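Lithostathine-1-alpha (Homo sapiens, PDB 1QDD) might inhibit spontaneous calcium carbonate precipitation and may be associated with regeneration of pancreas and brain. Local coordinates at residues I12-P15 and E16-A20; A38-Y41 and C42-M45; V62-L65 and I66-G70; K100-G103 and I104-S108. The protein carries 1 engineered substitution. All blocks are in the same frame, centred on the assembly; numbering follows the deposited sequence.

Interaction 1. Residues I12-P15 and E16-A20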
loop_
_atom_site.group_PDB
_atom_site.type_symbol
_atom_site.label_atom_id
_atom_site.label_comp_id
_atom_site.label_asym_id
_atom_site.label_seq_id
_atom_site.Cartn_x
_atom_site.Cartn_y
_atom_site.Cartn_z
ATOM N N ILE A 12 8.655 -15.233 -12.157
ATOM C CA ILE A 12 8.314 -14.201 -13.126
ATOM C C ILE A 12 6.813 -13.919 -13.143
ATOM O O ILE A 12 6.386 -12.863 -13.606
ATOM C CB ILE A 12 8.782 -14.605 -14.518
ATOM N N SER A 13 6.021 -14.877 -12.683
ATOM C CA SER A 13 4.572 -14.747 -12.627
ATOM C C SER A 13 4.087 -14.682 -11.183
ATOM O O SER A 13 4.623 -15.379 -10.322
ATOM C CB SER A 13 3.895 -15.944 -13.300
ATOM O OG SER A 13 3.851 -15.782 -14.705
ATOM N N CYS A 14 3.038 -13.916 -10.928
ATOM C CA CYS A 14 2.467 -13.804 -9.589
ATOM C C CYS A 14 1.373 -14.849 -9.392
ATOM O O CYS A 14 0.649 -15.180 -10.337
ATOM C CB CYS A 14 1.902 -12.394 -9.404
ATOM S SG CYS A 14 3.123 -11.057 -9.450
ATOM N N PRO A 15 1.185 -15.314 -8.165
ATOM C CA PRO A 15 0.177 -16.323 -7.872
ATOM C C PRO A 15 -1.265 -15.887 -8.051
ATOM O O PRO A 15 -1.583 -14.693 -8.043
ATOM C CB PRO A 15 0.458 -16.726 -6.434
ATOM C CG PRO A 15 1.382 -15.726 -5.855
ATOM C CD PRO A 15 2.026 -14.987 -6.993
ATOM N N GLU A 16 -2.185 -16.852 -8.175
ATOM C CA GLU A 16 -3.612 -16.584 -8.288
ATOM C C GLU A 16 -4.070 -15.613 -7.206
ATOM O O GLU A 16 -3.748 -15.779 -6.033
ATOM C CB GLU A 16 -4.468 -17.861 -8.188
ATOM C CG GLU A 16 -5.966 -17.664 -8.229
ATOM C CD GLU A 16 -6.839 -18.778 -7.696
ATOM O OE1 GLU A 16 -6.325 -19.781 -7.168
ATOM O OE2 GLU A 16 -8.087 -18.656 -7.790
ATOM N N GLY A 17 -4.842 -14.606 -7.595
ATOM C CA GLY A 17 -5.355 -13.611 -6.675
ATOM C C GLY A 17 -4.462 -12.391 -6.516
ATOM O O GLY A 17 -4.824 -11.437 -5.837
ATOM N N THR A 18 -3.263 -12.436 -7.098
ATOM C CA THR A 18 -2.316 -11.318 -7.020
ATOM C C THR A 18 -1.958 -10.866 -8.430
ATOM O O THR A 18 -2.119 -11.603 -9.410
ATOM C CB THR A 18 -1.066 -11.615 -6.188
ATOM O OG1 THR A 18 -0.141 -12.425 -6.933
ATOM C CG2 THR A 18 -1.351 -12.287 -4.858
ATOM N N ASN A 19 -1.564 -9.606 -8.576
ATOM C CA ASN A 19 -1.296 -9.000 -9.874
ATOM C C ASN A 19 0.105 -8.411 -9.961
ATOM O O ASN A 19 0.579 -7.743 -9.037
ATOM C CB ASN A 19 -2.324 -7.893 -10.127
ATOM C CG ASN A 19 -3.706 -8.395 -10.491
ATOM O OD1 ASN A 19 -4.431 -8.902 -9.642
ATOM N ND2 ASN A 19 -4.084 -8.261 -11.757
ATOM N N ALA A 20 0.738 -8.593 -11.120
ATOM C CA ALA A 20 2.087 -8.107 -11.364
ATOM C C ALA A 20 2.163 -6.665 -11.843
ATOM O O ALA A 20 1.401 -6.260 -12.714
ATOM C CB ALA A 20 2.758 -8.996 -12.422
HETATM O O HOH W 1 -1.733 -13.610 -11.413
#
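T18 folds back over P15, and its side chain can be followed atom by atom. CB of T18 stands 3.6 Å from P15 O. From there OG1 takes the position between the backbone N and the carbonyl carbon (chi1 77°), which turns it toward the preceding residues: it donates a hydrogen bond of 2.9 Å to P15 O and also lies 3.2 Å from C14 CB. The methyl CG2 stays farther off, 4.0 Å from P15 O. The same carbonyl oxygen accepts T18 N at 3.0 Å with an N-H...O angle of 149°, so P15 O is gripped twice by one residue. The hydroxyl reaches it at a C=O...O angle of 129°. A water donates to both C14 O and T18 O, bridging the two backbones. C14 SG rests 3.6 Å from A20 CB, and the sulfur continues into the disulfide with C25 on strand 24-33. The backbone path from P15 to T18, with G17 at positive phi, is a type II beta turn; it leads into edge strand 19-21 of the C-type lectin fold, where N19 pairs with Y26.

Interaction 2. Residues A38-Y41 and C42-M45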
loop_
_atom_site.group_PDB
_atom_site.type_symbol
_atom_site.label_atom_id
_atom_site.label_comp_id
_atom_site.label_asym_id
_atom_site.label_seq_id
_atom_site.Cartn_x
_atom_site.Cartn_y
_atom_site.Cartn_z
ATOM N N ALA A 38 -2.750 -4.716 9.619
ATOM C CA ALA A 38 -2.723 -4.857 8.165
ATOM C C ALA A 38 -1.283 -5.056 7.694
ATOM O O ALA A 38 -1.024 -5.964 6.892
ATOM C CB ALA A 38 -3.362 -3.652 7.505
ATOM N N ASP A 39 -0.341 -4.254 8.190
ATOM C CA ASP A 39 1.056 -4.436 7.789
ATOM C C ASP A 39 1.588 -5.803 8.218
ATOM O O ASP A 39 2.319 -6.434 7.445
ATOM C CB ASP A 39 1.921 -3.301 8.325
ATOM C CG ASP A 39 3.283 -3.244 7.671
ATOM O OD1 ASP A 39 3.394 -2.987 6.457
ATOM O OD2 ASP A 39 4.298 -3.467 8.375
ATOM N N LEU A 40 1.202 -6.291 9.385
ATOM C CA LEU A 40 1.602 -7.634 9.825
ATOM C C LEU A 40 1.042 -8.710 8.922
ATOM O O LEU A 40 1.749 -9.677 8.591
ATOM C CB LEU A 40 1.192 -7.852 11.287
ATOM C CG LEU A 40 2.009 -7.095 12.335
ATOM C CD1 LEU A 40 1.382 -7.234 13.717
ATOM C CD2 LEU A 40 3.460 -7.553 12.370
ATOM N N TYR A 41 -0.199 -8.596 8.435
ATOM C CA TYR A 41 -0.756 -9.557 7.496
ATOM C C TYR A 41 0.115 -9.594 6.248
ATOM O O TYR A 41 0.500 -10.653 5.725
ATOM C CB TYR A 41 -2.222 -9.233 7.139
ATOM C CG TYR A 41 -2.826 -10.209 6.153
ATOM C CD1 TYR A 41 -3.641 -11.259 6.585
ATOM C CD2 TYR A 41 -2.599 -10.127 4.788
ATOM C CE1 TYR A 41 -4.184 -12.169 5.688
ATOM C CE2 TYR A 41 -3.117 -11.034 3.895
ATOM C CZ TYR A 41 -3.920 -12.053 4.347
ATOM O OH TYR A 41 -4.443 -12.960 3.438
ATOM N N CYS A 42 0.452 -8.406 5.711
ATOM C CA CYS A 42 1.279 -8.351 4.517
ATOM C C CYS A 42 2.650 -8.988 4.720
ATOM O O CYS A 42 3.179 -9.625 3.795
ATOM C CB CYS A 42 1.450 -6.924 4.021
ATOM S SG CYS A 42 -0.013 -5.973 3.595
ATOM N N GLN A 43 3.244 -8.826 5.897
ATOM C CA GLN A 43 4.546 -9.417 6.203
ATOM C C GLN A 43 4.448 -10.936 6.250
ATOM O O GLN A 43 5.371 -11.650 5.842
ATOM C CB GLN A 43 5.056 -8.887 7.549
ATOM C CG GLN A 43 5.473 -7.435 7.559
ATOM C CD GLN A 43 6.030 -6.907 8.860
ATOM O OE1 GLN A 43 5.638 -5.831 9.323
ATOM N NE2 GLN A 43 6.961 -7.642 9.452
ATOM N N ASN A 44 3.355 -11.450 6.804
ATOM C CA ASN A 44 3.174 -12.893 6.968
ATOM C C ASN A 44 2.991 -13.614 5.651
ATOM O O ASN A 44 3.327 -14.814 5.569
ATOM C CB ASN A 44 2.013 -13.168 7.920
ATOM C CG ASN A 44 2.275 -12.839 9.371
ATOM O OD1 ASN A 44 3.416 -12.751 9.819
ATOM N ND2 ASN A 44 1.205 -12.635 10.131
ATOM N N MET A 45 2.476 -12.990 4.593
ATOM C CA MET A 45 2.295 -13.635 3.302
ATOM C C MET A 45 3.342 -13.225 2.286
ATOM O O MET A 45 3.285 -12.209 1.585
ATOM C CB MET A 45 0.887 -13.342 2.760
ATOM C CG MET A 45 -0.241 -13.454 3.763
ATOM S SD MET A 45 -0.248 -14.969 4.729
ATOM C CE MET A 45 -1.839 -14.910 5.530
#
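Y41 and M45, one helical turn apart, meet through ring and thioether at the end of helix 35-44. The tyrosine CG is anti to the backbone N (chi1 179°). On the methionine, chi1 sets CG anti to the carbonyl carbon and over one face of the phenol, and the bend at chi2 then carries SD and CE along the ring. M45 CG sits 4.2 Å from the centroid of the Y41 ring, 27° off the normal, a CH-pi contact. The sulfur is also above the face but at a distance, SD lying 5.0 Å from that centroid, which makes this a Met-aromatic contact. The terminal methyl reaches the ring atoms themselves, with M45 CE 3.6 Å from Y41 CE1. Both residues also touch Y27 on strand 24-33. C42 is turned to the interior instead: its SG passes 3.4 Å from A38 O and is bonded to C140 SG. Its amide, C42 N, donates to A38 O at 3.1 Å. At the helix end the bond from M45 N to Y41 O lengthens to 3.3 Å and bends to 141°, as M45 departs from helical angles. Chemically, the Y41-M45 side probably relies on dispersion and a weak sulfur-pi attraction, whereas C42 is tied covalently to strand 136-143.

Interaction 3. Residues V62-L65 and I66-G70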
loop_
_atom_site.group_PDB
_atom_site.type_symbol
_atom_site.label_atom_id
_atom_site.label_comp_id
_atom_site.label_asym_id
_atom_site.label_seq_id
_atom_site.Cartn_x
_atom_site.Cartn_y
_atom_site.Cartn_z
ATOM N N VAL A 62 -2.158 0.976 -8.606
ATOM C CA VAL A 62 -2.839 0.631 -7.353
ATOM C C VAL A 62 -4.285 1.109 -7.348
ATOM O O VAL A 62 -5.214 0.350 -6.968
ATOM C CB VAL A 62 -2.036 1.155 -6.152
ATOM C CG1 VAL A 62 -2.842 1.017 -4.864
ATOM C CG2 VAL A 62 -0.690 0.445 -6.013
ATOM N N ALA A 63 -4.566 2.306 -7.830
ATOM C CA ALA A 63 -5.938 2.813 -7.928
ATOM C C ALA A 63 -6.784 1.916 -8.822
ATOM O O ALA A 63 -7.950 1.596 -8.498
ATOM C CB ALA A 63 -5.937 4.260 -8.405
ATOM N N SER A 64 -6.255 1.481 -9.952
ATOM C CA SER A 64 -6.965 0.618 -10.892
ATOM C C SER A 64 -7.263 -0.734 -10.275
ATOM O O SER A 64 -8.364 -1.297 -10.447
ATOM C CB SER A 64 -6.160 0.459 -12.181
ATOM O OG SER A 64 -5.178 -0.545 -12.117
ATOM N N LEU A 65 -6.331 -1.309 -9.531
ATOM C CA LEU A 65 -6.488 -2.570 -8.837
ATOM C C LEU A 65 -7.627 -2.520 -7.840
ATOM O O LEU A 65 -8.462 -3.437 -7.746
ATOM C CB LEU A 65 -5.170 -2.921 -8.140
ATOM C CG LEU A 65 -5.104 -4.297 -7.476
ATOM C CD1 LEU A 65 -5.180 -5.399 -8.522
ATOM C CD2 LEU A 65 -3.820 -4.462 -6.676
ATOM N N ILE A 66 -7.727 -1.453 -7.067
ATOM C CA ILE A 66 -8.808 -1.279 -6.093
ATOM C C ILE A 66 -10.132 -1.145 -6.830
ATOM O O ILE A 66 -11.134 -1.794 -6.463
ATOM C CB ILE A 66 -8.540 -0.103 -5.147
ATOM C CG1 ILE A 66 -7.288 -0.345 -4.303
ATOM C CG2 ILE A 66 -9.764 0.108 -4.257
ATOM C CD1 ILE A 66 -6.727 0.908 -3.659
ATOM N N LYS A 67 -10.225 -0.309 -7.851
ATOM C CA LYS A 67 -11.458 -0.123 -8.615
ATOM C C LYS A 67 -11.923 -1.423 -9.248
ATOM O O LYS A 67 -13.129 -1.746 -9.194
ATOM C CB LYS A 67 -11.254 0.964 -9.668
ATOM C CG LYS A 67 -11.298 2.390 -9.147
ATOM C CD LYS A 67 -11.665 3.368 -10.260
ATOM C CE LYS A 67 -13.123 3.780 -10.150
ATOM N NZ LYS A 67 -13.793 3.835 -11.477
ATOM N N GLU A 68 -11.040 -2.225 -9.805
ATOM C CA GLU A 68 -11.370 -3.488 -10.446
ATOM C C GLU A 68 -11.917 -4.542 -9.505
ATOM O O GLU A 68 -12.635 -5.471 -9.930
ATOM C CB GLU A 68 -10.142 -4.006 -11.221
ATOM C CG GLU A 68 -9.907 -3.204 -12.496
ATOM C CD GLU A 68 -8.663 -3.597 -13.263
ATOM O OE1 GLU A 68 -8.038 -4.627 -12.940
ATOM O OE2 GLU A 68 -8.308 -2.871 -14.220
ATOM N N SER A 69 -11.683 -4.427 -8.201
ATOM C CA SER A 69 -12.230 -5.328 -7.211
ATOM C C SER A 69 -13.739 -5.168 -7.055
ATOM O O SER A 69 -14.366 -6.084 -6.498
ATOM C CB SER A 69 -11.589 -5.120 -5.829
ATOM O OG SER A 69 -12.109 -3.968 -5.187
ATOM N N GLY A 70 -14.313 -4.029 -7.412
ATOM C CA GLY A 70 -15.721 -3.772 -7.179
ATOM C C GLY A 70 -16.043 -3.321 -5.779
ATOM O O GLY A 70 -17.237 -3.184 -5.462
#
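With chi1 of V62 at 170°, CG1 swings away from the backbone N, while I66 sends CG1 beside its backbone N (chi1 -63°) and extends to CD1; together these torsions bring V62 CG1 to 4.1 Å from I66 CD1. This is an i to i+4 apolar contact on the last turns of helix 56-68, the second helix of the C-type lectin fold. The two side chains cross at a slant, and both also touch L118 of strand 115-119, which places them on the buried side of the helix. Successive backbone bonds carry the turn: I66 N to V62 O, K67 N to A63 O at 3.0 Å, and E68 N to S64 O at 2.9 Å. The next bond, S69 N to L65 O, is weak at 3.4 Å and 132°, evidence that the regular pattern is fading. E68 keeps its aliphatic part over the preceding turn, CG being 3.2 Å from S64 O. G70 then leaves the helix with positive phi. At this end S69 OG donates to I66 O at 2.7 Å in the carbonyl plane, and that oxygen also accepts S69 N at 3.2 Å.

Interaction 4. Residues K100-G103 and I104-S108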
loop_
_atom_site.group_PDB
_atom_site.type_symbol
_atom_site.label_atom_id
_atom_site.label_comp_id
_atom_site.label_asym_id
_atom_site.label_seq_id
_atom_site.Cartn_x
_atom_site.Cartn_y
_atom_site.Cartn_z
ATOM N N LYS A 100 4.596 11.930 -3.670
ATOM C CA LYS A 100 3.538 12.293 -2.717
ATOM C C LYS A 100 2.267 12.640 -3.490
ATOM O O LYS A 100 2.297 13.131 -4.616
ATOM C CB LYS A 100 3.953 13.424 -1.795
ATOM C CG LYS A 100 4.173 14.773 -2.459
ATOM C CD LYS A 100 4.600 15.812 -1.424
ATOM C CE LYS A 100 4.825 17.167 -2.068
ATOM N NZ LYS A 100 6.030 17.155 -2.944
ATOM N N SER A 101 1.120 12.393 -2.850
ATOM C CA SER A 101 -0.173 12.682 -3.478
ATOM C C SER A 101 -1.237 13.069 -2.463
ATOM O O SER A 101 -2.305 12.448 -2.400
ATOM C CB SER A 101 -0.593 11.450 -4.289
ATOM O OG SER A 101 -1.635 11.795 -5.189
ATOM N N TRP A 102 -0.966 14.063 -1.639
ATOM C CA TRP A 102 -1.898 14.508 -0.607
ATOM C C TRP A 102 -3.161 15.114 -1.201
ATOM O O TRP A 102 -3.111 15.918 -2.135
ATOM C CB TRP A 102 -1.196 15.500 0.315
ATOM C CG TRP A 102 -0.063 14.924 1.102
ATOM C CD1 TRP A 102 1.268 15.225 0.950
ATOM C CD2 TRP A 102 -0.141 13.984 2.171
ATOM N NE1 TRP A 102 2.005 14.531 1.869
ATOM C CE2 TRP A 102 1.177 13.761 2.636
ATOM C CE3 TRP A 102 -1.196 13.320 2.821
ATOM C CZ2 TRP A 102 1.455 12.897 3.686
ATOM C CZ3 TRP A 102 -0.900 12.475 3.874
ATOM C CH2 TRP A 102 0.424 12.264 4.303
ATOM N N GLY A 103 -4.309 14.787 -0.609
ATOM C CA GLY A 103 -5.578 15.436 -0.976
ATOM C C GLY A 103 -5.703 16.815 -0.329
ATOM O O GLY A 103 -4.863 17.247 0.442
ATOM N N ILE A 104 -6.793 17.506 -0.685
ATOM C CA ILE A 104 -7.076 18.850 -0.186
ATOM C C ILE A 104 -7.079 18.889 1.335
ATOM O O ILE A 104 -7.747 18.074 1.969
ATOM C CB ILE A 104 -8.441 19.331 -0.743
ATOM C CG1 ILE A 104 -8.385 19.484 -2.260
ATOM C CG2 ILE A 104 -8.874 20.629 -0.069
ATOM C CD1 ILE A 104 -9.721 19.607 -2.963
ATOM N N GLY A 105 -6.281 19.766 1.940
ATOM C CA GLY A 105 -6.239 19.935 3.379
ATOM C C GLY A 105 -5.408 18.922 4.143
ATOM O O GLY A 105 -5.415 18.886 5.380
ATOM N N ALA A 106 -4.691 18.054 3.421
ATOM C CA ALA A 106 -3.858 17.031 4.027
ATOM C C ALA A 106 -2.385 17.252 3.875
ATOM O O ALA A 106 -2.151 17.730 2.799
ATOM C CB ALA A 106 -4.259 15.634 3.534
ATOM N N PRO A 107 -1.561 16.804 4.795
ATOM C CA PRO A 107 -1.769 16.372 6.134
ATOM C C PRO A 107 -2.286 17.469 7.067
ATOM O O PRO A 107 -1.864 18.614 6.911
ATOM C CB PRO A 107 -0.497 15.717 6.628
ATOM C CG PRO A 107 0.581 16.290 5.791
ATOM C CD PRO A 107 -0.113 16.930 4.649
ATOM N N SER A 108 -3.211 17.138 7.959
ATOM C CA SER A 108 -3.805 18.125 8.860
ATOM C C SER A 108 -2.893 18.487 10.022
ATOM O O SER A 108 -2.191 17.629 10.562
ATOM C CB SER A 108 -5.144 17.595 9.400
ATOM O OG SER A 108 -5.794 18.601 10.177
#
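W102 lays one face of its indole against P107, overlapping the proline CD. That carbon is 3.9 Å from the centroid of the five-membered ring and only 12° off the normal, which defines a CH-pi contact; the two side chains cross at about a right angle. CG of the proline reaches the six-membered part, 4.1 Å from W102 CZ2. The methyl of A106 comes in beside this overlap, with A106 CB 3.9 Å from W102 CE3, while A106 O lies 3.5 Å from W102 CB. The peptide bond before P107 is cis, consistent with the proline ring being brought over the indole face. Within the turn, A106 N donates to G103 O at 3.1 Å with an N-H...O angle of 153°. Around the indole, W127 meets it edge-to-face and W89 joins the aromatic cluster, while P107 also touches R87 and W89. G103 to A106 form a type II beta turn, with G105 at positive phi (81°). The turn and the cis-proline belong to the long loop between strands 90-91 and 115-119, the long-loop region characteristic of C-type lectin domains.

In the fold
Interactions 1 and 4 are surface contacts on opposite sides of the chain's centre, about 31 Å apart between centres, yet both use a type II beta turn with glycine at positive phi. Their side-chain chemistry differs: a hydroxyl and a water serve the turn before strand 19-21, whereas an indole face and a proline CD serve the long loop. Interactions 2 and 3 are partly buried helix ends, with centres about 20 Å apart and no direct touch. Both helices rest on the main sheet, interaction 2 through a disulfide as well as side-chain packing, interaction 3 through apolar side chains. Interactions 1 and 3 do meet, where N19 OD1 packs 3.8 Å from L65 CD1.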